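Ancestral congerin Con-anc (PDB 3AJZ) binds a galactose-containing glycan as a galectin, in a pocket on one sheet of its beta-sandwich. Local coordinates at residues N62-D66 / D67-Q71. Numbering follows the deposited sequence.
Sequences NSMVD and DGWQQ. With GAL (beta-D-galactopyranose), chain B.
The indole of Trp-69 is covered on both faces: Met-64 lays its methyl on one, and galactose lies against the other. CE of Met-64 comes within 3.4 Å of CE2 of Trp-69, a CH-pi contact displaced toward the ring's rim, while SD stands farther off above the same face as a Met-aromatic contact. The bend at the end of the methionine chain (chi3 -68°) turns that methyl back over the indole. On the sugar side C5 lies over the ring centre, and C4 of GAL is 3.6 Å from CZ2 of Trp-69. The carbonyl O of Ser-63 approaches CE3 obliquely. Met-64 and Trp-69 form a non-hydrogen-bonded pair in the hairpin of strands 58-65 and 68-75, closed by a type I' turn from Val-65 to Gly-68; Val-65 and Gly-68 exchange backbone hydrogen bonds.

Gln-70 N still bonds the carbonyl O of Ser-63; beyond it, where strand 68-75 is interrupted, the side-chain amide of Asn-62 bridges the strands. With CG anti to the backbone N (chi1 -153°), its ND2 gives a nearly straight bond to O6 of GAL (2.9 Å). A second bond from ND2 reaches the carbonyl O of Gln-70 (2.8 Å), meeting it from above the carbonyl plane. OD1 accepts from the backbone N of Ser-63 and from Arg-112, fixing the amide's rotation. Across the strands, OG of Ser-63 donates to OE1 of Gln-70 in a very short bond of 2.5 Å.

Glu-72, Tyr-52, His-45, Arg-49 and Arg-30 also hydrogen-bond the galactose. The indole stacked against the sugar's C-H groups, as in galectins generally, supplies an apolar platform, and the amide of Asn-62, held by its other bonds, is probably oriented for O6.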
loop_
_atom_site.group_PDB
_atom_site.type_symbol
_atom_site.label_atom_id
_atom_site.label_comp_id
_atom_site.label_asym_id
_atom_site.label_seq_id
_atom_site.Cartn_x
_atom_site.Cartn_y
_atom_site.Cartn_z
ATOM N N ASN A 62 -1.369 21.633 -2.916
ATOM C CA ASN A 62 -0.435 22.350 -2.078
ATOM C C ASN A 62 0.678 21.412 -1.610
ATOM O O ASN A 62 0.750 20.232 -1.962
ATOM C CB ASN A 62 -1.192 23.011 -0.927
ATOM C CG ASN A 62 -0.498 24.277 -0.393
ATOM O OD1 ASN A 62 0.620 24.617 -0.791
ATOM N ND2 ASN A 62 -1.194 24.993 0.504
ATOM N N SER A 63 1.601 21.959 -0.839
ATOM C CA SER A 63 2.643 21.246 -0.150
ATOM C C SER A 63 2.700 21.746 1.282
ATOM O O SER A 63 2.191 22.836 1.585
ATOM C CB SER A 63 3.996 21.485 -0.827
ATOM O OG SER A 63 4.215 22.899 -1.015
ATOM N N MET A 64 3.292 20.945 2.149
ATOM C CA MET A 64 3.431 21.277 3.570
ATOM C C MET A 64 4.878 21.087 3.992
ATOM O O MET A 64 5.466 20.029 3.778
ATOM C CB MET A 64 2.507 20.377 4.408
ATOM C CG MET A 64 2.936 20.271 5.884
ATOM S SD MET A 64 1.853 19.178 6.842
ATOM C CE MET A 64 0.407 20.113 6.826
ATOM N N VAL A 65 5.422 22.102 4.663
ATOM C CA VAL A 65 6.789 22.077 5.126
ATOM C C VAL A 65 6.690 22.262 6.614
ATOM O O VAL A 65 6.122 23.245 7.057
ATOM C CB VAL A 65 7.617 23.213 4.504
ATOM C CG1 VAL A 65 9.033 23.257 5.146
ATOM C CG2 VAL A 65 7.693 23.059 2.993
ATOM N N ASP A 66 7.232 21.302 7.361
ATOM C CA ASP A 66 7.258 21.342 8.835
ATOM C C ASP A 66 5.914 21.794 9.399
ATOM O O ASP A 66 5.812 22.776 10.152
ATOM C CB ASP A 66 8.454 22.174 9.310
ATOM C CG ASP A 66 9.796 21.607 8.796
ATOM O OD1 ASP A 66 9.963 20.357 8.808
ATOM O OD2 ASP A 66 10.678 22.385 8.353
ATOM N N ASP A 67 4.867 21.072 8.987
ATOM C CA ASP A 67 3.480 21.306 9.414
ATOM C C ASP A 67 2.792 22.586 8.948
ATOM O O ASP A 67 1.679 22.867 9.373
ATOM C CB ASP A 67 3.323 21.115 10.936
ATOM C CG ASP A 67 3.491 19.674 11.347
ATOM O OD1 ASP A 67 2.732 18.825 10.817
ATOM O OD2 ASP A 67 4.377 19.389 12.190
ATOM N N GLY A 68 3.423 23.355 8.057
ATOM C CA GLY A 68 2.802 24.559 7.503
ATOM C C GLY A 68 2.482 24.445 6.027
ATOM O O GLY A 68 3.364 24.127 5.235
ATOM N N TRP A 69 1.246 24.782 5.657
ATOM C CA TRP A 69 0.856 24.813 4.250
ATOM C C TRP A 69 1.513 25.940 3.485
ATOM O O TRP A 69 1.740 27.030 4.027
ATOM C CB TRP A 69 -0.656 24.895 4.120
ATOM C CG TRP A 69 -1.333 23.650 4.631
ATOM C CD1 TRP A 69 -2.076 23.534 5.762
ATOM C CD2 TRP A 69 -1.314 22.352 4.028
ATOM N NE1 TRP A 69 -2.523 22.237 5.912
ATOM C CE2 TRP A 69 -2.065 21.492 4.858
ATOM C CE3 TRP A 69 -0.736 21.838 2.862
ATOM C CZ2 TRP A 69 -2.267 20.125 4.550
ATOM C CZ3 TRP A 69 -0.935 20.478 2.560
ATOM C CH2 TRP A 69 -1.690 19.653 3.401
ATOM N N GLN A 70 1.823 25.682 2.217
ATOM C CA GLN A 70 2.435 26.674 1.346
ATOM C C GLN A 70 1.358 27.295 0.446
ATOM O O GLN A 70 0.197 27.385 0.868
ATOM C CB GLN A 70 3.626 26.055 0.585
ATOM C CG GLN A 70 4.711 25.465 1.501
ATOM C CD GLN A 70 6.013 25.080 0.720
ATOM O OE1 GLN A 70 6.111 24.003 0.103
ATOM N NE2 GLN A 70 7.021 25.954 0.785
ATOM N N GLN A 71 1.710 27.760 -0.750
ATOM C CA GLN A 71 0.738 28.453 -1.598
ATOM C C GLN A 71 -0.135 27.469 -2.392
ATOM O O GLN A 71 0.360 26.582 -3.115
ATOM C CB GLN A 71 1.435 29.443 -2.547
ATOM C CG GLN A 71 0.461 30.260 -3.395
ATOM C CD GLN A 71 1.083 31.533 -3.978
ATOM O OE1 GLN A 71 2.313 31.673 -4.070
ATOM N NE2 GLN A 71 0.226 32.469 -4.379
HETATM C C1 GAL B . -6.850 23.911 4.055
HETATM C C2 GAL B . -7.271 22.537 4.621
HETATM C C3 GAL B . -6.080 21.587 4.704
HETATM C C4 GAL B . -5.403 21.529 3.326
HETATM C C5 GAL B . -5.006 22.968 2.954
HETATM C C6 GAL B . -4.308 23.019 1.608
HETATM O O2 GAL B . -7.871 22.681 5.912
HETATM O O3 GAL B . -6.529 20.313 5.098
HETATM O O4 GAL B . -6.292 20.926 2.397
HETATM O O5 GAL B . -6.151 23.808 2.825
HETATM O O6 GAL B . -3.854 24.337 1.339
#